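PDB 6DQX: ribonucleoside-diphosphate reductase, alpha chain from Actinobacillus ureae ATCC 25976, which probably reduces ribonucleoside diphosphates to deoxyribonucleotides, as the catalytic subunit of a class Id ribonucleotide reductase. Local coordinates for residues His354-Asp365 / Val493-Ser504. Residues are numbered along the deposited sequence; the frame is centred on the assembly and turned at random.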
loop_
_atom_site.group_PDB
_atom_site.type_symbol
_atom_site.label_atom_id
_atom_site.label_comp_id
_atom_site.label_asym_id
_atom_site.label_seq_id
_atom_site.Cartn_x
_atom_site.Cartn_y
_atom_site.Cartn_z
ATOM N N HIS A 354 -38.361 11.847 10.838
ATOM C CA HIS A 354 -39.073 11.642 12.096
ATOM C C HIS A 354 -39.545 12.982 12.676
ATOM O O HIS A 354 -40.683 13.087 13.175
ATOM C CB HIS A 354 -38.223 10.875 13.094
ATOM C CG HIS A 354 -39.006 10.248 14.191
ATOM N ND1 HIS A 354 -38.406 9.676 15.293
ATOM C CD2 HIS A 354 -40.345 10.071 14.358
ATOM C CE1 HIS A 354 -39.334 9.175 16.087
ATOM N NE2 HIS A 354 -40.519 9.405 15.547
ATOM N N SER A 355 -38.700 14.011 12.545
ATOM C CA SER A 355 -39.102 15.363 12.899
ATOM C C SER A 355 -40.390 15.816 12.213
ATOM O O SER A 355 -41.280 16.361 12.876
ATOM C CB SER A 355 -37.985 16.384 12.651
ATOM O OG SER A 355 -36.886 16.123 13.518
ATOM N N TYR A 356 -40.471 15.633 10.897
ATOM C CA TYR A 356 -41.696 15.957 10.179
ATOM C C TYR A 356 -42.897 15.201 10.767
ATOM O O TYR A 356 -43.961 15.797 10.989
ATOM C CB TYR A 356 -41.546 15.661 8.686
ATOM C CG TYR A 356 -42.809 15.892 7.911
ATOM C CD1 TYR A 356 -43.203 17.173 7.570
ATOM C CD2 TYR A 356 -43.633 14.834 7.561
ATOM C CE1 TYR A 356 -44.382 17.402 6.879
ATOM C CE2 TYR A 356 -44.812 15.054 6.864
ATOM C CZ TYR A 356 -45.183 16.346 6.532
ATOM O OH TYR A 356 -46.354 16.589 5.835
ATOM N N LEU A 357 -42.734 13.902 11.013
ATOM C CA LEU A 357 -43.846 13.103 11.551
ATOM C C LEU A 357 -44.266 13.613 12.909
ATOM O O LEU A 357 -45.467 13.781 13.168
ATOM C CB LEU A 357 -43.510 11.626 11.621
ATOM C CG LEU A 357 -43.291 10.977 10.257
ATOM C CD1 LEU A 357 -42.920 9.539 10.462
ATOM C CD2 LEU A 357 -44.507 11.096 9.344
ATOM N N GLN A 358 -43.288 13.916 13.761
ATOM C CA GLN A 358 -43.612 14.431 15.104
ATOM C C GLN A 358 -44.233 15.810 15.092
ATOM O O GLN A 358 -45.140 16.082 15.900
ATOM C CB GLN A 358 -42.397 14.355 16.034
ATOM C CG GLN A 358 -42.099 12.918 16.440
ATOM C CD GLN A 358 -40.892 12.813 17.364
ATOM O OE1 GLN A 358 -40.108 13.741 17.456
ATOM N NE2 GLN A 358 -40.750 11.685 18.042
ATOM N N ALA A 359 -43.819 16.665 14.158
ATOM C CA ALA A 359 -44.419 17.992 14.031
ATOM C C ALA A 359 -45.896 17.897 13.657
ATOM O O ALA A 359 -46.654 18.834 13.919
ATOM C CB ALA A 359 -43.691 18.834 12.994
ATOM N N ASN A 360 -46.271 16.803 13.004
ATOM C CA ASN A 360 -47.662 16.531 12.601
ATOM C C ASN A 360 -48.407 15.547 13.480
ATOM O O ASN A 360 -49.508 15.115 13.128
ATOM C CB ASN A 360 -47.664 16.076 11.137
ATOM C CG ASN A 360 -47.372 17.218 10.206
ATOM O OD1 ASN A 360 -48.291 17.946 9.822
ATOM N ND2 ASN A 360 -46.090 17.421 9.863
ATOM N N ASN A 361 -47.842 15.234 14.639
ATOM C CA ASN A 361 -48.408 14.299 15.580
ATOM C C ASN A 361 -48.721 12.929 14.963
ATOM O O ASN A 361 -49.760 12.329 15.214
ATOM C CB ASN A 361 -49.652 14.913 16.231
ATOM C CG ASN A 361 -50.003 14.230 17.527
ATOM O OD1 ASN A 361 -49.120 13.925 18.326
ATOM N ND2 ASN A 361 -51.291 13.990 17.751
ATOM N N ILE A 362 -47.789 12.432 14.159
ATOM C CA ILE A 362 -47.928 11.142 13.478
ATOM C C ILE A 362 -46.899 10.210 14.070
ATOM O O ILE A 362 -45.710 10.571 14.171
ATOM C CB ILE A 362 -47.679 11.256 11.955
ATOM C CG1 ILE A 362 -48.712 12.180 11.299
ATOM C CG2 ILE A 362 -47.667 9.884 11.303
ATOM C CD1 ILE A 362 -48.398 12.649 9.888
ATOM N N ALA A 363 -47.345 9.005 14.427
ATOM C CA ALA A 363 -46.448 7.969 14.916
ATOM C C ALA A 363 -45.610 7.398 13.770
ATOM O O ALA A 363 -46.095 7.210 12.640
ATOM C CB ALA A 363 -47.233 6.868 15.588
ATOM N N PHE A 364 -44.346 7.098 14.045
ATOM C CA PHE A 364 -43.454 6.595 12.998
ATOM C C PHE A 364 -44.019 5.374 12.281
ATOM O O PHE A 364 -44.095 5.348 11.050
ATOM C CB PHE A 364 -42.085 6.252 13.603
ATOM C CG PHE A 364 -41.050 5.838 12.588
ATOM C CD1 PHE A 364 -40.961 4.523 12.147
ATOM C CD2 PHE A 364 -40.158 6.780 12.080
ATOM C CE1 PHE A 364 -39.998 4.158 11.216
ATOM C CE2 PHE A 364 -39.195 6.414 11.138
ATOM C CZ PHE A 364 -39.125 5.115 10.714
ATOM N N ASP A 365 -44.409 4.368 13.058
ATOM C CA ASP A 365 -44.988 3.136 12.525
ATOM C C ASP A 365 -46.507 3.313 12.419
ATOM O O ASP A 365 -47.228 2.924 13.325
ATOM C CB ASP A 365 -44.662 1.967 13.462
ATOM C CG ASP A 365 -45.267 0.632 13.019
ATOM O OD1 ASP A 365 -45.679 0.493 11.853
ATOM O OD2 ASP A 365 -45.321 -0.286 13.868
ATOM N N VAL A 493 -46.408 8.508 19.614
ATOM C CA VAL A 493 -45.726 9.515 18.801
ATOM C C VAL A 493 -44.258 9.687 19.224
ATOM O O VAL A 493 -43.411 9.954 18.372
ATOM C CB VAL A 493 -46.481 10.871 18.803
ATOM C CG1 VAL A 493 -45.669 11.972 18.139
ATOM C CG2 VAL A 493 -47.822 10.725 18.088
ATOM N N PHE A 494 -43.965 9.473 20.517
ATOM C CA PHE A 494 -42.617 9.660 21.061
ATOM C C PHE A 494 -41.873 8.374 21.444
ATOM O O PHE A 494 -40.910 8.422 22.219
ATOM C CB PHE A 494 -42.680 10.678 22.220
ATOM C CG PHE A 494 -43.136 12.024 21.774
ATOM C CD1 PHE A 494 -42.307 12.819 21.020
ATOM C CD2 PHE A 494 -44.436 12.466 22.024
ATOM C CE1 PHE A 494 -42.720 14.055 20.558
ATOM C CE2 PHE A 494 -44.861 13.698 21.569
ATOM C CZ PHE A 494 -44.009 14.494 20.825
ATOM N N LYS A 495 -42.277 7.231 20.881
ATOM C CA LYS A 495 -41.464 6.026 20.982
ATOM C C LYS A 495 -40.047 6.312 20.456
ATOM O O LYS A 495 -39.860 7.057 19.475
ATOM C CB LYS A 495 -42.049 4.868 20.179
ATOM C CG LYS A 495 -43.207 4.137 20.819
ATOM C CD LYS A 495 -43.590 2.972 19.915
ATOM C CE LYS A 495 -44.938 2.395 20.269
ATOM N NZ LYS A 495 -44.855 1.427 21.373
ATOM N N THR A 496 -39.068 5.713 21.125
ATOM C CA THR A 496 -37.643 5.768 20.723
ATOM C C THR A 496 -37.369 4.779 19.591
ATOM O O THR A 496 -38.165 3.878 19.350
ATOM C CB THR A 496 -36.744 5.361 21.908
ATOM O OG1 THR A 496 -37.078 4.034 22.323
ATOM C CG2 THR A 496 -36.943 6.301 23.070
ATOM N N PHE A 497 -36.219 4.908 18.929
ATOM C CA PHE A 497 -35.782 3.962 17.873
ATOM C C PHE A 497 -35.904 2.510 18.388
ATOM O O PHE A 497 -36.470 1.638 17.716
ATOM C CB PHE A 497 -34.327 4.278 17.474
ATOM C CG PHE A 497 -33.836 3.645 16.179
ATOM C CD1 PHE A 497 -34.579 2.734 15.417
ATOM C CD2 PHE A 497 -32.560 3.977 15.725
ATOM C CE1 PHE A 497 -34.066 2.201 14.239
ATOM C CE2 PHE A 497 -32.041 3.434 14.555
ATOM C CZ PHE A 497 -32.790 2.542 13.807
ATOM N N SER A 498 -35.399 2.260 19.598
ATOM C CA SER A 498 -35.452 0.915 20.198
ATOM C C SER A 498 -36.884 0.367 20.429
ATOM O O SER A 498 -37.108 -0.843 20.372
ATOM C CB SER A 498 -34.662 0.886 21.518
ATOM O OG SER A 498 -35.245 1.731 22.485
ATOM N N GLU A 499 -37.833 1.256 20.687
ATOM C CA GLU A 499 -39.234 0.886 20.935
ATOM C C GLU A 499 -40.080 0.714 19.666
ATOM O O GLU A 499 -41.213 0.222 19.725
ATOM C CB GLU A 499 -39.871 1.944 21.849
ATOM C CG GLU A 499 -39.309 1.917 23.274
ATOM C CD GLU A 499 -39.585 3.185 24.086
ATOM O OE1 GLU A 499 -39.900 4.259 23.506
ATOM O OE2 GLU A 499 -39.448 3.111 25.333
ATOM N N ILE A 500 -39.545 1.145 18.525
ATOM C CA ILE A 500 -40.263 1.135 17.257
ATOM C C ILE A 500 -40.111 -0.225 16.577
ATOM O O ILE A 500 -39.089 -0.904 16.719
ATOM C CB ILE A 500 -39.798 2.336 16.370
ATOM C CG1 ILE A 500 -40.383 3.634 16.926
ATOM C CG2 ILE A 500 -40.227 2.178 14.915
ATOM C CD1 ILE A 500 -39.749 4.917 16.449
ATOM N N SER A 501 -41.155 -0.632 15.861
ATOM C CA SER A 501 -41.126 -1.817 15.027
ATOM C C SER A 501 -40.038 -1.703 13.970
ATOM O O SER A 501 -40.072 -0.790 13.146
ATOM C CB SER A 501 -42.459 -1.991 14.287
ATOM O OG SER A 501 -42.339 -3.024 13.320
ATOM N N GLN A 502 -39.085 -2.620 14.004
ATOM C CA GLN A 502 -38.004 -2.628 13.011
ATOM C C GLN A 502 -38.513 -3.114 11.667
ATOM O O GLN A 502 -37.963 -2.730 10.612
ATOM C CB GLN A 502 -36.809 -3.454 13.493
ATOM C CG GLN A 502 -36.289 -2.982 14.841
ATOM C CD GLN A 502 -35.839 -1.527 14.807
ATOM O OE1 GLN A 502 -34.912 -1.178 14.062
ATOM N NE2 GLN A 502 -36.460 -0.680 15.629
ATOM N N LEU A 503 -39.601 -3.903 11.685
ATOM C CA LEU A 503 -40.289 -4.222 10.443
ATOM C C LEU A 503 -40.796 -2.946 9.759
ATOM O O LEU A 503 -40.705 -2.841 8.526
ATOM C CB LEU A 503 -41.432 -5.227 10.652
ATOM C CG LEU A 503 -42.114 -5.747 9.383
ATOM C CD1 LEU A 503 -41.143 -6.394 8.408
ATOM C CD2 LEU A 503 -43.224 -6.731 9.759
ATOM N N SER A 504 -41.268 -1.970 10.538
ATOM C CA SER A 504 -41.746 -0.703 9.956
ATOM C C SER A 504 -40.628 0.100 9.281
ATOM O O SER A 504 -40.830 0.695 8.215
ATOM C CB SER A 504 -42.545 0.142 10.960
ATOM O OG SER A 504 -41.717 0.955 11.763
HETATM O O HOH W 1 -43.443 9.669 15.676
HETATM O O HOH W 2 -41.624 7.991 17.773
HETATM O O HOH W 3 -43.638 0.987 16.190
#
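Where helix 353-359 of the ribonucleotide reductase barrel domain ends, Gln358 meets Val493, the last residue of helix 488-493. The Gln358 chain runs straight on from CG (chi2 180°), antiparallel to the Val493 side chain, so that NE2 donates to Val493 O at 3.2 Å, with an N-H...O angle of 153°. The same amide lies against the Phe494 ring, the two planes 52° apart, while OE1 on its other branch accepts from Asn452. A Schellman motif closes the first helix: Asn361, at positive phi, is its C-prime residue, and Ile362 N bonds back to Leu357 O. From this turn Asn361 OD1 reaches to 3.5 Å from Val493 CG2, the side chains roughly perpendicular.

Next to Gln358, the His354 ring is layered between Gln358 CD over one face and Phe364 CD2 over the other, both offset toward the rim. Its ND1 is hydrogen-bonded to the backbone N of Phe434, and at its edge NE2 meets two waters in the ring plane. The first water bridges Ile362 O and Val493 O across the contact, the second Val493 O and Lys495 O.

Phe364, its CG swung away from the backbone N (chi1 -175°), sets CD1 3.7 Å from Ile500 CG2 and turns a ring edge to Ser504 OG. That hydroxyl donates to Ser501 O at the start of helix 502-513, where Ser501 is the N-cap, its OG accepting from Ser504 N and also bonded to Cys569 O. Asp365 lies against this first turn, OD1 3.3 Å from Ser504 CB, and a third water links its OD2 to Ser501 N.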